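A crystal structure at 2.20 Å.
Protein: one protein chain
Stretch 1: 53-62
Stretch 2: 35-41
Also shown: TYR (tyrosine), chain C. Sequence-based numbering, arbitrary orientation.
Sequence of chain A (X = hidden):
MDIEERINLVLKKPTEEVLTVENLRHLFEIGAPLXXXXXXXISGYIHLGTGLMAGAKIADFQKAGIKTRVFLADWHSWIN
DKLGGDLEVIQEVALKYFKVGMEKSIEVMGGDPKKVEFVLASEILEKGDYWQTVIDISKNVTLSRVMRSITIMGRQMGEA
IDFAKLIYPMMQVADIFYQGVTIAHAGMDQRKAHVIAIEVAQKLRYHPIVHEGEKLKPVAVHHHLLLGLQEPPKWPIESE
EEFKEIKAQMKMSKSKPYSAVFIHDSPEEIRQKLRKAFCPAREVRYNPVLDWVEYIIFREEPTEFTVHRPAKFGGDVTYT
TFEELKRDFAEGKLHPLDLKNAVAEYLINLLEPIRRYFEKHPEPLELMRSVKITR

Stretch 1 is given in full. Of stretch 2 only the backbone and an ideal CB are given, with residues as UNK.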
# COMPACT_ATOMS: atom_id res chain seq x y z
N MET A 53 -8.96 -24.32 -18.26
CA MET A 53 -8.07 -24.85 -17.24
C MET A 53 -8.58 -24.52 -15.84
O MET A 53 -8.61 -25.38 -14.96
CB MET A 53 -6.65 -24.31 -17.46
CG MET A 53 -6.09 -24.67 -18.84
SD MET A 53 -5.85 -26.47 -19.09
CE MET A 53 -7.38 -26.93 -19.89
N ALA A 54 -8.99 -23.27 -15.61
CA ALA A 54 -9.52 -22.90 -14.30
C ALA A 54 -10.83 -23.66 -14.07
O ALA A 54 -11.09 -24.16 -12.98
CB ALA A 54 -9.78 -21.40 -14.24
N GLY A 55 -11.64 -23.75 -15.12
CA GLY A 55 -12.91 -24.44 -15.03
C GLY A 55 -12.73 -25.90 -14.68
O GLY A 55 -13.47 -26.43 -13.85
N ALA A 56 -11.76 -26.54 -15.32
CA ALA A 56 -11.48 -27.95 -15.03
C ALA A 56 -11.11 -28.14 -13.56
O ALA A 56 -11.63 -29.03 -12.90
CB ALA A 56 -10.36 -28.44 -15.92
N LYS A 57 -10.24 -27.28 -13.02
CA LYS A 57 -9.86 -27.44 -11.62
C LYS A 57 -11.02 -27.14 -10.67
O LYS A 57 -11.20 -27.83 -9.66
CB LYS A 57 -8.66 -26.54 -11.26
CG LYS A 57 -7.34 -26.96 -11.90
CD LYS A 57 -7.15 -28.49 -11.90
CE LYS A 57 -7.17 -29.10 -10.50
NZ LYS A 57 -7.20 -30.59 -10.54
N ILE A 58 -11.82 -26.12 -10.99
CA ILE A 58 -12.95 -25.80 -10.16
C ILE A 58 -13.85 -27.04 -10.08
O ILE A 58 -14.33 -27.40 -9.00
CB ILE A 58 -13.70 -24.57 -10.72
CG1 ILE A 58 -12.92 -23.29 -10.35
CG2 ILE A 58 -15.11 -24.52 -10.16
CD1 ILE A 58 -13.38 -22.04 -11.12
N ALA A 59 -14.05 -27.70 -11.22
CA ALA A 59 -14.87 -28.91 -11.26
C ALA A 59 -14.25 -29.99 -10.37
O ALA A 59 -14.96 -30.64 -9.60
CB ALA A 59 -15.00 -29.43 -12.71
N ASP A 60 -12.94 -30.17 -10.48
CA ASP A 60 -12.26 -31.17 -9.66
C ASP A 60 -12.40 -30.87 -8.18
O ASP A 60 -12.68 -31.77 -7.37
CB ASP A 60 -10.76 -31.24 -9.98
CG ASP A 60 -10.47 -31.72 -11.39
OD1 ASP A 60 -11.32 -32.43 -11.97
OD2 ASP A 60 -9.38 -31.40 -11.91
N PHE A 61 -12.20 -29.60 -7.82
CA PHE A 61 -12.28 -29.20 -6.42
C PHE A 61 -13.66 -29.47 -5.83
O PHE A 61 -13.77 -29.98 -4.71
CB PHE A 61 -11.89 -27.71 -6.25
CG PHE A 61 -10.46 -27.39 -6.67
CD1 PHE A 61 -9.43 -28.33 -6.49
CD2 PHE A 61 -10.14 -26.15 -7.21
CE1 PHE A 61 -8.11 -28.03 -6.85
CE2 PHE A 61 -8.81 -25.83 -7.58
CZ PHE A 61 -7.79 -26.78 -7.40
N GLN A 62 -14.71 -29.13 -6.58
CA GLN A 62 -16.07 -29.35 -6.10
C GLN A 62 -16.25 -30.84 -5.76
O GLN A 62 -16.79 -31.17 -4.70
CB GLN A 62 -17.11 -28.95 -7.18
CG GLN A 62 -17.16 -27.45 -7.53
CD GLN A 62 -18.31 -27.12 -8.48
OE1 GLN A 62 -18.51 -27.78 -9.50
NE2 GLN A 62 -19.07 -26.08 -8.15
N UNK A 35 -11.86 -23.71 1.69
CA UNK A 35 -12.37 -22.61 0.90
C UNK A 35 -11.37 -22.32 -0.20
O UNK A 35 -10.22 -21.97 0.06
CB UNK A 35 -12.63 -21.37 1.76
N UNK A 36 -11.82 -22.47 -1.43
CA UNK A 36 -10.99 -22.21 -2.58
C UNK A 36 -11.35 -20.85 -3.16
O UNK A 36 -12.36 -20.24 -2.78
CB UNK A 36 -11.15 -23.31 -3.63
N UNK A 37 -10.50 -20.39 -4.06
CA UNK A 37 -10.71 -19.18 -4.81
C UNK A 37 -9.65 -19.11 -5.89
O UNK A 37 -8.59 -19.74 -5.80
CB UNK A 37 -10.67 -17.95 -3.90
N UNK A 38 -9.97 -18.36 -6.93
CA UNK A 38 -9.03 -18.08 -8.01
C UNK A 38 -9.50 -16.71 -8.51
O UNK A 38 -10.68 -16.51 -8.81
CB UNK A 38 -9.02 -19.15 -9.10
N UNK A 39 -8.57 -15.77 -8.52
CA UNK A 39 -8.89 -14.42 -8.95
C UNK A 39 -8.50 -14.16 -10.39
O UNK A 39 -7.57 -14.76 -10.92
CB UNK A 39 -8.20 -13.40 -8.04
N UNK A 40 -9.22 -13.24 -11.02
CA UNK A 40 -8.93 -12.91 -12.40
C UNK A 40 -9.01 -11.41 -12.60
O UNK A 40 -9.89 -10.74 -12.05
CB UNK A 40 -9.89 -13.63 -13.35
N UNK A 41 -8.10 -10.90 -13.40
CA UNK A 41 -8.16 -9.50 -13.75
C UNK A 41 -9.29 -9.43 -14.79
O UNK A 41 -9.61 -10.44 -15.42
CB UNK A 41 -6.83 -8.97 -14.28
N TYR C . -2.95 -11.45 -10.46
CA TYR C . -4.02 -12.27 -11.10
C TYR C . -3.86 -12.27 -12.62
O TYR C . -3.03 -11.49 -13.13
CB TYR C . -5.41 -11.73 -10.72
CG TYR C . -5.71 -11.83 -9.24
CD1 TYR C . -5.75 -13.07 -8.60
CD2 TYR C . -5.96 -10.69 -8.47
CE1 TYR C . -6.03 -13.17 -7.22
CE2 TYR C . -6.24 -10.78 -7.11
CZ TYR C . -6.28 -12.02 -6.49
OH TYR C . -6.55 -12.09 -5.13
OXT TYR C . -4.58 -13.05 -13.29

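Stretch 1 is helical throughout, and the extended strand of stretch 2 runs nearly antiparallel to it, at 171°. Ala 54, Ile 58 and Phe 61 make the contacts with it.

Position 35 has its ideal CB more than 5.5 Å from every atom of stretch 1. The helix therefore sets little limit, and polar or apolar residues would fit. It is Gln 35, which does not touch the helix.

Position 36 points its CA-to-CB bond toward the helix. Its ideal CB lies 4.7 Å from Phe 61 CD2, and Ile 58 is further along. A flat ring or a medium-sized apolar side chain would suit this space; stretch 1 offers no charge here. The residue is His 36. Its CD2 comes within 3.3 Å of Phe 61 CD2, and its CE1 packs 4.0 Å from Ile 58 CG1. The two rings meet obliquely, with planes at 49° and centroids 5.2 Å apart. Its two nitrogens are hydrogen-bonded elsewhere in the structure.

Position 37 points away from the helix, on the side of the bound tyrosine. An aromatic or polar side chain long enough to reach the ligand would suit. It is Tyr 37, and its OH lies 2.8 Å from OH of the ligand TYR, a distance suited to a hydrogen bond between the two hydroxyls.

Position 38 turns back toward the helix. No atom of stretch 1 is within 5.5 Å of its ideal CB, so a side chain must extend to make contact. Ala 54 and Ile 58 offer methyl groups, which favors Ile, Leu, Val or Met. Ile 38 is found here, with chi1 and chi2 both t. Its CD1 reaches Ala 54 CB at 4.0 Å, and its CG2 lies 4.2 Å from Ile 58 CD1.

Position 39 has an ideal CB that would lie 2.3 Å from CE1 of the ligand TYR, a clash. Only glycine suits this backbone with the ligand in place. Gly 39 is the residue, and its O is 3.4 Å from TYR CD1.

Position 40 again points toward the helix but starts far from it. The small Ala 54 leaves room for a long apolar or aromatic side chain. Phe 40, with chi1 m, spans the gap: its CZ packs 3.9 Å from Ala 54 CB, at the ring edge.

Position 41 is out of reach of the helix, so many residues would fit. It is Glu 41, its carboxylate hydrogen-bonded elsewhere in the structure.

Stretch 2 35-41: QHYIGFE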
# COMPACT_ATOMS: atom_id res chain seq x y z
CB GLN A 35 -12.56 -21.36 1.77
CG GLN A 35 -12.92 -20.12 0.97
CD GLN A 35 -14.32 -20.17 0.40
OE1 GLN A 35 -14.52 -20.25 -0.83
NE2 GLN A 35 -15.30 -20.13 1.28
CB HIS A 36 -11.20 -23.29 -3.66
CG HIS A 36 -11.08 -22.80 -5.07
ND1 HIS A 36 -12.00 -21.94 -5.63
CD2 HIS A 36 -10.16 -23.04 -6.03
CE1 HIS A 36 -11.66 -21.68 -6.88
NE2 HIS A 36 -10.54 -22.34 -7.15
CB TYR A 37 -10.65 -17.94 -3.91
CG TYR A 37 -9.41 -17.06 -4.07
CD1 TYR A 37 -9.53 -15.70 -4.37
CD2 TYR A 37 -8.13 -17.58 -3.83
CE1 TYR A 37 -8.40 -14.87 -4.42
CE2 TYR A 37 -6.99 -16.76 -3.87
CZ TYR A 37 -7.14 -15.41 -4.16
OH TYR A 37 -6.03 -14.60 -4.12
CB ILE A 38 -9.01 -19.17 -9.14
CG1 ILE A 38 -8.07 -18.69 -10.26
CG2 ILE A 38 -10.41 -19.47 -9.68
CD1 ILE A 38 -7.67 -19.79 -11.26
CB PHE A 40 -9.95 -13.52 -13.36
CG PHE A 40 -10.10 -15.00 -13.25
CD1 PHE A 40 -11.02 -15.55 -12.36
CD2 PHE A 40 -9.34 -15.84 -14.05
CE1 PHE A 40 -11.18 -16.93 -12.28
CE2 PHE A 40 -9.50 -17.22 -13.98
CZ PHE A 40 -10.42 -17.76 -13.09
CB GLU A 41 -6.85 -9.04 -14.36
CG GLU A 41 -5.77 -8.70 -13.33
CD GLU A 41 -4.66 -7.83 -13.92
OE1 GLU A 41 -4.83 -7.38 -15.07
OE2 GLU A 41 -3.64 -7.60 -13.24
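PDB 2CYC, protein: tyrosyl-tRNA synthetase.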